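Local coordinates for vacuolar protein sorting-associated protein 29 (Entamoeba histolytica, PDB 5XCJ) that probably works in retromer-mediated protein transport as a metal-binding protein with a calcineurin-like metallophosphatase fold, at residues I77-I82 with I155-L160; V108-G114 with K127-P132; K118-K122 with I162-T166. The protein carries 1 engineered substitution. All coordinates share one frame; numbering follows the deposited sequence.

How the interactions relate
Two mixed β-sheets pack against each other in this metallophosphatase fold. Interaction 2 pairs two neighbouring strands within one of them, whereas interactions 1 and 3 run from that sheet to the other and both use strand 159-168. Along the chain the segments come in the order 77-82, 108-114, 118-122, 127-132, 155-160 and 162-166, so interaction 2 falls wholly between the two halves of interaction 1. The centres of interactions 1 and 2 are about 13 Å apart, those of 2 and 3 about 11 Å, and those of 1 and 3 about 17 Å. The zinc-binding residues H115 and H117 lie between segments 108-114 and 118-122, which places interaction 2 beside the metal site.

Interaction 1 (I77-I82 with I155-L160); sequences IGNFKI and INDSEL
N79 reaches across to D157 and S158 with both its backbone and its side chain. Its backbone N donates to D157 O at 2.9 Å, approaching from above the carbonyl plane, 54° out of it, and so not along a lone pair. Its side chain adds a second bond: ND2 donates to S158 OG at 2.7 Å, with the hydroxyl oxygen only 12° out of the amide plane. The other end of the same amide is served by water, which donates to N79 OD1 in a long bond and to D157 OD1 at 2.6 Å, bridging the two side chains.

Each segment is the tip of a tight hairpin closed by a type II' turn, I77 to F80 on one side and N156 to E159 on the other, and the contact thus brings together hairpin ends from the two sheets of the metallophosphatase sandwich. The flanking backbone groups are satisfied inside each hairpin, as I77 and F80 bond to each other in both directions and N156 and E159 do the same. G78 and D157 take the positive-phi positions of the two turns.

Behind the polar tips F80 makes the main apolar contact. With CG anti to its carbonyl carbon (chi1 -64°), the ring points at the 155-160 hairpin. Its edge faces S158 O, 3.3 Å from F80 CZ, while F80 CD2 touches I155 CG2 at 3.8 Å and F80 CZ rests against L160 CB at the same distance. Deeper in, I77 CG2 meets I155 CD1 at 4.2 Å, the two side chains crossing at about a right angle.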
loop_
_atom_site.group_PDB
_atom_site.type_symbol
_atom_site.label_atom_id
_atom_site.label_comp_id
_atom_site.label_asym_id
_atom_site.label_seq_id
_atom_site.Cartn_x
_atom_site.Cartn_y
_atom_site.Cartn_z
ATOM N N ILE A 77 -12.730 -6.491 5.430
ATOM C CA ILE A 77 -12.197 -6.478 6.782
ATOM C C ILE A 77 -13.096 -5.595 7.633
ATOM O O ILE A 77 -13.345 -4.445 7.288
ATOM C CB ILE A 77 -10.742 -5.991 6.802
ATOM C CG1 ILE A 77 -9.872 -6.923 5.956
ATOM C CG2 ILE A 77 -10.223 -5.908 8.224
ATOM C CD1 ILE A 77 -8.589 -6.295 5.472
ATOM N N GLY A 78 -13.561 -6.133 8.753
ATOM C CA GLY A 78 -14.461 -5.399 9.618
ATOM C C GLY A 78 -15.705 -5.061 8.821
ATOM O O GLY A 78 -16.311 -5.931 8.219
ATOM N N ASN A 79 -16.061 -3.781 8.792
ATOM C CA ASN A 79 -17.218 -3.306 8.036
ATOM C C ASN A 79 -16.810 -2.679 6.701
ATOM O O ASN A 79 -17.625 -2.048 6.041
ATOM C CB ASN A 79 -18.020 -2.291 8.851
ATOM C CG ASN A 79 -18.927 -2.948 9.874
ATOM O OD1 ASN A 79 -19.242 -4.127 9.776
ATOM N ND2 ASN A 79 -19.347 -2.174 10.862
ATOM N N PHE A 80 -15.555 -2.863 6.317
ATOM C CA PHE A 80 -15.036 -2.255 5.100
ATOM C C PHE A 80 -14.696 -3.222 3.970
ATOM O O PHE A 80 -14.001 -4.202 4.177
ATOM C CB PHE A 80 -13.765 -1.468 5.423
ATOM C CG PHE A 80 -13.977 -0.295 6.336
ATOM C CD1 PHE A 80 -14.321 0.937 5.825
ATOM C CD2 PHE A 80 -13.798 -0.422 7.700
ATOM C CE1 PHE A 80 -14.504 2.019 6.659
ATOM C CE2 PHE A 80 -13.981 0.656 8.539
ATOM C CZ PHE A 80 -14.333 1.879 8.018
ATOM N N LYS A 81 -15.175 -2.917 2.769
ATOM C CA LYS A 81 -14.841 -3.709 1.598
ATOM C C LYS A 81 -13.629 -2.968 1.050
ATOM O O LYS A 81 -13.698 -1.769 0.804
ATOM C CB LYS A 81 -15.973 -3.713 0.577
ATOM C CG LYS A 81 -17.009 -4.801 0.784
ATOM C CD LYS A 81 -18.107 -4.729 -0.261
ATOM C CE LYS A 81 -17.566 -5.014 -1.649
ATOM N NZ LYS A 81 -18.648 -5.302 -2.621
ATOM N N ILE A 82 -12.520 -3.674 0.883
ATOM C CA ILE A 82 -11.287 -3.052 0.428
ATOM C C ILE A 82 -10.903 -3.441 -0.992
ATOM O O ILE A 82 -10.853 -4.616 -1.336
ATOM C CB ILE A 82 -10.117 -3.387 1.382
ATOM C CG1 ILE A 82 -10.408 -2.861 2.790
ATOM C CG2 ILE A 82 -8.809 -2.819 0.860
ATOM C CD1 ILE A 82 -9.388 -3.281 3.827
ATOM N N ILE A 155 -8.429 -1.611 12.123
ATOM C CA ILE A 155 -9.847 -1.591 11.821
ATOM C C ILE A 155 -10.673 -2.405 12.807
ATOM O O ILE A 155 -10.438 -3.592 13.006
ATOM C CB ILE A 155 -10.123 -2.162 10.417
ATOM C CG1 ILE A 155 -9.461 -1.308 9.338
ATOM C CG2 ILE A 155 -11.617 -2.279 10.166
ATOM C CD1 ILE A 155 -9.768 -1.772 7.936
ATOM N N ASN A 156 -11.628 -1.749 13.448
ATOM C CA ASN A 156 -12.549 -2.447 14.320
ATOM C C ASN A 156 -13.911 -2.097 13.755
ATOM O O ASN A 156 -14.372 -0.976 13.934
ATOM C CB ASN A 156 -12.420 -1.952 15.757
ATOM C CG ASN A 156 -13.159 -2.837 16.742
ATOM O OD1 ASN A 156 -13.560 -3.948 16.409
ATOM N ND2 ASN A 156 -13.342 -2.345 17.956
ATOM N N ASP A 157 -14.505 -3.023 13.005
ATOM C CA ASP A 157 -15.813 -2.786 12.411
ATOM C C ASP A 157 -15.775 -1.564 11.503
ATOM O O ASP A 157 -15.112 -1.577 10.471
ATOM C CB ASP A 157 -16.899 -2.701 13.471
ATOM C CG ASP A 157 -17.326 -4.066 13.962
ATOM O OD1 ASP A 157 -17.199 -5.039 13.200
ATOM O OD2 ASP A 157 -17.783 -4.168 15.114
ATOM N N SER A 158 -16.505 -0.525 11.883
ATOM C CA SER A 158 -16.581 0.704 11.104
ATOM C C SER A 158 -15.560 1.760 11.515
ATOM O O SER A 158 -15.553 2.857 10.973
ATOM C CB SER A 158 -17.996 1.281 11.146
ATOM O OG SER A 158 -18.884 0.480 10.399
ATOM N N GLU A 159 -14.706 1.429 12.474
ATOM C CA GLU A 159 -13.701 2.374 12.926
ATOM C C GLU A 159 -12.409 2.113 12.158
ATOM O O GLU A 159 -11.911 0.998 12.129
ATOM C CB GLU A 159 -13.454 2.237 14.431
ATOM C CG GLU A 159 -14.717 2.239 15.278
ATOM C CD GLU A 159 -14.431 2.409 16.758
ATOM O OE1 GLU A 159 -13.305 2.807 17.110
ATOM O OE2 GLU A 159 -15.343 2.140 17.566
ATOM N N LEU A 160 -11.897 3.148 11.511
ATOM C CA LEU A 160 -10.675 3.016 10.738
ATOM C C LEU A 160 -9.585 3.958 11.219
ATOM O O LEU A 160 -9.794 5.158 11.318
ATOM C CB LEU A 160 -10.967 3.268 9.258
ATOM C CG LEU A 160 -9.792 3.498 8.306
ATOM C CD1 LEU A 160 -8.906 2.267 8.256
ATOM C CD2 LEU A 160 -10.301 3.842 6.919
HETATM O O HOH W 1 -17.251 -6.431 11.037
#

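Interaction 2 (V108-G114 with K127-P132); sequences VDILITG and KYFLNP
Y128 N donates to D109 O at 3.1 Å, the first of four backbone bonds between these parallel strands. L111 N then binds Y128 O, L130 N binds L111 O at 2.9 Å, and T113 N closes the series on L130 O. Y128, L111 and L130 therefore each use both N and O, whereas the alternate residues turn their N-H and C=O groups to the neighbouring strands, I110 and I112 to 80-85 and F129 to 120-124. The strand directions differ by 17°. Weaker CA-H...O contacts supplement the bonds, among them I112 CA to L130 O at 3.2 Å.

Apolar contacts fall on both faces. On one, I110 CG2 touches L130 CD1 at 3.6 Å and I112 lies beside L130. On the other, L111 CD2 meets F129 CE2 at 3.7 Å; the leucine branch gets there because CG stands opposite the backbone N (chi1 -178°), bringing CD2 against the CE2 side of the ring at an oblique angle.

Polar side chains gather at the two ends. At the start, D109 OD1 and K127 NZ are 4.1 Å apart, too far for a salt bridge, and D109 OD2 accepts from K81 N instead. At the far end T113 O sits over the face of the N131 amide, 3.0 Å from N131 CG, while N131 OD1 accepts from G133 N. G114 here lies close to D8 and H115, which bind zinc in another structure of this protein; no metal is bound here.

Strand 110-112 is further bonded to strand 80-85, and 127-131 runs beside 120-124. Helix 96-106 covers the L111 and F129 face through L106 and L99, while I110, Y128 and L130 pack on L160 and I162 of strand 159-168, in the opposing sheet.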
loop_
_atom_site.group_PDB
_atom_site.type_symbol
_atom_site.label_atom_id
_atom_site.label_comp_id
_atom_site.label_asym_id
_atom_site.label_seq_id
_atom_site.Cartn_x
_atom_site.Cartn_y
_atom_site.Cartn_z
ATOM N N VAL A 108 -16.298 -0.743 -3.436
ATOM C CA VAL A 108 -15.641 -0.907 -2.152
ATOM C C VAL A 108 -15.581 0.389 -1.367
ATOM O O VAL A 108 -15.609 1.472 -1.933
ATOM C CB VAL A 108 -14.193 -1.398 -2.341
ATOM C CG1 VAL A 108 -14.172 -2.772 -2.985
ATOM C CG2 VAL A 108 -13.413 -0.406 -3.180
ATOM N N ASP A 109 -15.604 0.256 -0.049
ATOM C CA ASP A 109 -15.483 1.381 0.868
ATOM C C ASP A 109 -14.090 2.017 0.853
ATOM O O ASP A 109 -13.936 3.220 1.015
ATOM C CB ASP A 109 -15.880 0.969 2.280
ATOM C CG ASP A 109 -17.171 0.193 2.310
ATOM O OD1 ASP A 109 -18.077 0.520 1.523
ATOM O OD2 ASP A 109 -17.274 -0.744 3.113
ATOM N N ILE A 110 -13.078 1.169 0.703
ATOM C CA ILE A 110 -11.695 1.605 0.686
ATOM C C ILE A 110 -10.967 1.181 -0.589
ATOM O O ILE A 110 -11.048 0.032 -0.998
ATOM C CB ILE A 110 -10.922 1.030 1.890
ATOM C CG1 ILE A 110 -11.567 1.449 3.211
ATOM C CG2 ILE A 110 -9.466 1.458 1.855
ATOM C CD1 ILE A 110 -10.860 0.902 4.431
ATOM N N LEU A 111 -10.271 2.120 -1.216
ATOM C CA LEU A 111 -9.498 1.802 -2.408
ATOM C C LEU A 111 -8.020 2.057 -2.148
ATOM O O LEU A 111 -7.612 3.172 -1.848
ATOM C CB LEU A 111 -9.970 2.614 -3.616
ATOM C CG LEU A 111 -9.239 2.305 -4.923
ATOM C CD1 LEU A 111 -9.558 0.900 -5.393
ATOM C CD2 LEU A 111 -9.578 3.323 -6.001
ATOM N N ILE A 112 -7.220 1.011 -2.292
ATOM C CA ILE A 112 -5.790 1.101 -2.077
ATOM C C ILE A 112 -5.069 0.992 -3.411
ATOM O O ILE A 112 -5.293 0.059 -4.172
ATOM C CB ILE A 112 -5.283 -0.006 -1.136
ATOM C CG1 ILE A 112 -6.018 0.055 0.207
ATOM C CG2 ILE A 112 -3.785 0.103 -0.943
ATOM C CD1 ILE A 112 -5.558 -0.968 1.216
ATOM N N THR A 113 -4.220 1.976 -3.681
ATOM C CA THR A 113 -3.430 2.047 -4.904
ATOM C C THR A 113 -2.019 2.575 -4.617
ATOM O O THR A 113 -1.788 3.213 -3.605
ATOM C CB THR A 113 -4.095 2.947 -5.970
ATOM O OG1 THR A 113 -4.304 4.261 -5.440
ATOM C CG2 THR A 113 -5.420 2.366 -6.418
ATOM N N GLY A 114 -1.084 2.287 -5.512
ATOM C CA GLY A 114 0.278 2.753 -5.366
ATOM C C GLY A 114 0.621 3.616 -6.559
ATOM O O GLY A 114 -0.045 4.629 -6.778
ATOM N N LYS A 127 -15.884 7.898 1.165
ATOM C CA LYS A 127 -15.057 6.784 0.725
ATOM C C LYS A 127 -13.598 7.121 1.031
ATOM O O LYS A 127 -13.221 8.286 1.072
ATOM C CB LYS A 127 -15.241 6.498 -0.765
ATOM C CG LYS A 127 -16.681 6.301 -1.203
ATOM C CD LYS A 127 -17.344 5.152 -0.473
ATOM C CE LYS A 127 -18.858 5.280 -0.520
ATOM N NZ LYS A 127 -19.549 4.030 -0.128
ATOM N N TYR A 128 -12.784 6.095 1.252
ATOM C CA TYR A 128 -11.388 6.305 1.599
ATOM C C TYR A 128 -10.419 5.804 0.546
ATOM O O TYR A 128 -10.537 4.686 0.069
ATOM C CB TYR A 128 -11.089 5.648 2.943
ATOM C CG TYR A 128 -12.099 6.001 4.008
ATOM C CD1 TYR A 128 -13.249 5.255 4.170
ATOM C CD2 TYR A 128 -11.904 7.094 4.836
ATOM C CE1 TYR A 128 -14.177 5.580 5.139
ATOM C CE2 TYR A 128 -12.822 7.428 5.804
ATOM C CZ TYR A 128 -13.956 6.671 5.950
ATOM O OH TYR A 128 -14.872 7.005 6.915
ATOM N N PHE A 129 -9.480 6.665 0.177
ATOM C CA PHE A 129 -8.465 6.338 -0.808
ATOM C C PHE A 129 -7.111 6.360 -0.121
ATOM O O PHE A 129 -6.687 7.390 0.385
ATOM C CB PHE A 129 -8.514 7.337 -1.958
ATOM C CG PHE A 129 -9.786 7.272 -2.753
ATOM C CD1 PHE A 129 -10.941 7.872 -2.286
ATOM C CD2 PHE A 129 -9.830 6.599 -3.957
ATOM C CE1 PHE A 129 -12.112 7.806 -3.012
ATOM C CE2 PHE A 129 -10.998 6.531 -4.685
ATOM C CZ PHE A 129 -12.143 7.136 -4.209
ATOM N N LEU A 130 -6.433 5.216 -0.133
ATOM C CA LEU A 130 -5.140 5.065 0.524
ATOM C C LEU A 130 -3.984 4.637 -0.379
ATOM O O LEU A 130 -4.129 3.759 -1.218
ATOM C CB LEU A 130 -5.267 4.073 1.678
ATOM C CG LEU A 130 -6.562 4.172 2.480
ATOM C CD1 LEU A 130 -6.683 3.045 3.489
ATOM C CD2 LEU A 130 -6.640 5.520 3.164
ATOM N N ASN A 131 -2.856 5.309 -0.223
ATOM C CA ASN A 131 -1.640 4.983 -0.949
ATOM C C ASN A 131 -0.515 4.953 0.086
ATOM O O ASN A 131 -0.249 5.959 0.724
ATOM C CB ASN A 131 -1.386 6.046 -2.010
ATOM C CG ASN A 131 -0.216 5.713 -2.907
ATOM O OD1 ASN A 131 0.764 5.133 -2.477
ATOM N ND2 ASN A 131 -0.319 6.100 -4.167
ATOM N N PRO A 132 0.159 3.819 0.232
ATOM C CA PRO A 132 1.237 3.706 1.221
ATOM C C PRO A 132 2.596 4.221 0.737
ATOM O O PRO A 132 3.546 4.236 1.515
ATOM C CB PRO A 132 1.308 2.200 1.490
ATOM C CG PRO A 132 0.819 1.574 0.235
ATOM C CD PRO A 132 -0.152 2.527 -0.401
#

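Interaction 3 (K118-K122 with I162-T166); sequences KLETK and IYEYT
T121 OG1 donates to E164 OE2 at 2.8 Å, reaching the carboxylate on its anti side and 27° out of its plane. The hydroxyl is placed beside the backbone N of T121 (chi1 -69°), while E164 comes to meet it with its chain extended beyond CG. A water also accepts from T121 N at 2.8 Å; its approach to E164 OE2 is too short to be trusted.

Apolar groups flank this bond on both sides. T121 CG2 and I162 CD1 meet tip to tip at 3.6 Å. L119 lies obliquely across the glutamate, its CD2 3.6 Å from E164 OE1 and 3.8 Å from E164 CB, and its other branch, CD1, approaches Y165 O at 4.0 Å.

The two backbones stay well apart, 7.8 Å between L119 CA and E164 CA, so the contact is made almost wholly by side chains, as expected between the packed sheets of this sandwich: strand 120-124 is an edge strand of one sheet, and 159-168 belongs to the other. L119 CD2 lies over one face of the carboxylate, and the T121 hydroxyl reaches OE2 from the same side of its plane; the hydroxyl bond probably helps to stabilise its charge and to restrain its rotation.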
loop_
_atom_site.group_PDB
_atom_site.type_symbol
_atom_site.label_atom_id
_atom_site.label_comp_id
_atom_site.label_asym_id
_atom_site.label_seq_id
_atom_site.Cartn_x
_atom_site.Cartn_y
_atom_site.Cartn_z
ATOM N N LYS A 118 4.103 8.227 -3.560
ATOM C CA LYS A 118 3.884 9.228 -2.534
ATOM C C LYS A 118 2.764 8.743 -1.629
ATOM O O LYS A 118 1.649 8.507 -2.078
ATOM C CB LYS A 118 3.532 10.588 -3.124
ATOM C CG LYS A 118 3.556 11.704 -2.098
ATOM C CD LYS A 118 4.615 11.442 -1.038
ATOM C CE LYS A 118 5.319 12.717 -0.609
ATOM N NZ LYS A 118 6.798 12.598 -0.700
ATOM N N LEU A 119 3.071 8.574 -0.352
ATOM C CA LEU A 119 2.075 8.107 0.588
ATOM C C LEU A 119 1.015 9.179 0.766
ATOM O O LEU A 119 1.330 10.348 0.909
ATOM C CB LEU A 119 2.721 7.791 1.937
ATOM C CG LEU A 119 1.796 7.364 3.071
ATOM C CD1 LEU A 119 2.537 6.468 4.044
ATOM C CD2 LEU A 119 1.217 8.566 3.791
ATOM N N GLU A 120 -0.246 8.778 0.702
ATOM C CA GLU A 120 -1.333 9.723 0.904
ATOM C C GLU A 120 -2.565 9.069 1.507
ATOM O O GLU A 120 -2.922 7.951 1.151
ATOM C CB GLU A 120 -1.701 10.399 -0.421
ATOM C CG GLU A 120 -2.686 11.544 -0.290
ATOM C CD GLU A 120 -3.082 12.133 -1.628
ATOM O OE1 GLU A 120 -2.464 13.128 -2.055
ATOM O OE2 GLU A 120 -4.004 11.585 -2.259
ATOM N N THR A 121 -3.213 9.784 2.419
ATOM C CA THR A 121 -4.452 9.326 3.012
ATOM C C THR A 121 -5.495 10.391 2.693
ATOM O O THR A 121 -5.325 11.541 3.050
ATOM C CB THR A 121 -4.343 9.175 4.534
ATOM O OG1 THR A 121 -3.473 8.088 4.845
ATOM C CG2 THR A 121 -5.710 8.916 5.125
ATOM N N LYS A 122 -6.546 10.014 1.975
ATOM C CA LYS A 122 -7.588 10.969 1.633
ATOM C C LYS A 122 -8.998 10.403 1.747
ATOM O O LYS A 122 -9.251 9.268 1.372
ATOM C CB LYS A 122 -7.355 11.518 0.228
ATOM C CG LYS A 122 -7.620 13.002 0.088
ATOM C CD LYS A 122 -7.283 13.515 -1.302
ATOM C CE LYS A 122 -7.992 12.721 -2.382
ATOM N NZ LYS A 122 -7.418 12.978 -3.727
ATOM N N ILE A 162 -5.462 5.015 10.573
ATOM C CA ILE A 162 -4.325 4.899 9.683
ATOM C C ILE A 162 -3.046 5.418 10.317
ATOM O O ILE A 162 -2.989 6.553 10.764
ATOM C CB ILE A 162 -4.549 5.696 8.381
ATOM C CG1 ILE A 162 -5.621 5.037 7.518
ATOM C CG2 ILE A 162 -3.248 5.856 7.618
ATOM C CD1 ILE A 162 -6.676 5.998 7.025
ATOM N N TYR A 163 -2.028 4.570 10.350
ATOM C CA TYR A 163 -0.730 4.948 10.883
ATOM C C TYR A 163 0.205 5.112 9.693
ATOM O O TYR A 163 0.645 4.124 9.111
ATOM C CB TYR A 163 -0.172 3.867 11.808
ATOM C CG TYR A 163 -0.955 3.639 13.075
ATOM C CD1 TYR A 163 -0.671 4.363 14.219
ATOM C CD2 TYR A 163 -1.955 2.687 13.136
ATOM C CE1 TYR A 163 -1.374 4.159 15.386
ATOM C CE2 TYR A 163 -2.668 2.473 14.300
ATOM C CZ TYR A 163 -2.369 3.213 15.422
ATOM O OH TYR A 163 -3.065 3.015 16.586
ATOM N N GLU A 164 0.499 6.348 9.328
ATOM C CA GLU A 164 1.377 6.638 8.201
ATOM C C GLU A 164 2.847 6.669 8.611
ATOM O O GLU A 164 3.277 7.585 9.297
ATOM C CB GLU A 164 1.019 7.984 7.571
ATOM C CG GLU A 164 -0.454 8.226 7.305
ATOM C CD GLU A 164 -0.700 9.609 6.722
ATOM O OE1 GLU A 164 0.226 10.431 6.751
ATOM O OE2 GLU A 164 -1.813 9.869 6.234
ATOM N N TYR A 165 3.615 5.675 8.177
ATOM C CA TYR A 165 5.033 5.621 8.510
ATOM C C TYR A 165 5.905 6.052 7.340
ATOM O O TYR A 165 5.736 5.564 6.232
ATOM C CB TYR A 165 5.449 4.211 8.953
ATOM C CG TYR A 165 4.900 3.796 10.297
ATOM C CD1 TYR A 165 5.572 4.093 11.472
ATOM C CD2 TYR A 165 3.697 3.119 10.392
ATOM C CE1 TYR A 165 5.066 3.723 12.699
ATOM C CE2 TYR A 165 3.185 2.740 11.610
ATOM C CZ TYR A 165 3.868 3.049 12.763
ATOM O OH TYR A 165 3.356 2.673 13.979
ATOM N N THR A 166 6.814 6.985 7.601
ATOM C CA THR A 166 7.746 7.472 6.595
ATOM C C THR A 166 9.153 7.594 7.175
ATOM O O THR A 166 9.322 7.813 8.365
ATOM C CB THR A 166 7.322 8.830 6.015
ATOM O OG1 THR A 166 7.251 9.807 7.056
ATOM C CG2 THR A 166 5.973 8.718 5.327
HETATM O O HOH W 2 -1.594 11.220 4.206
#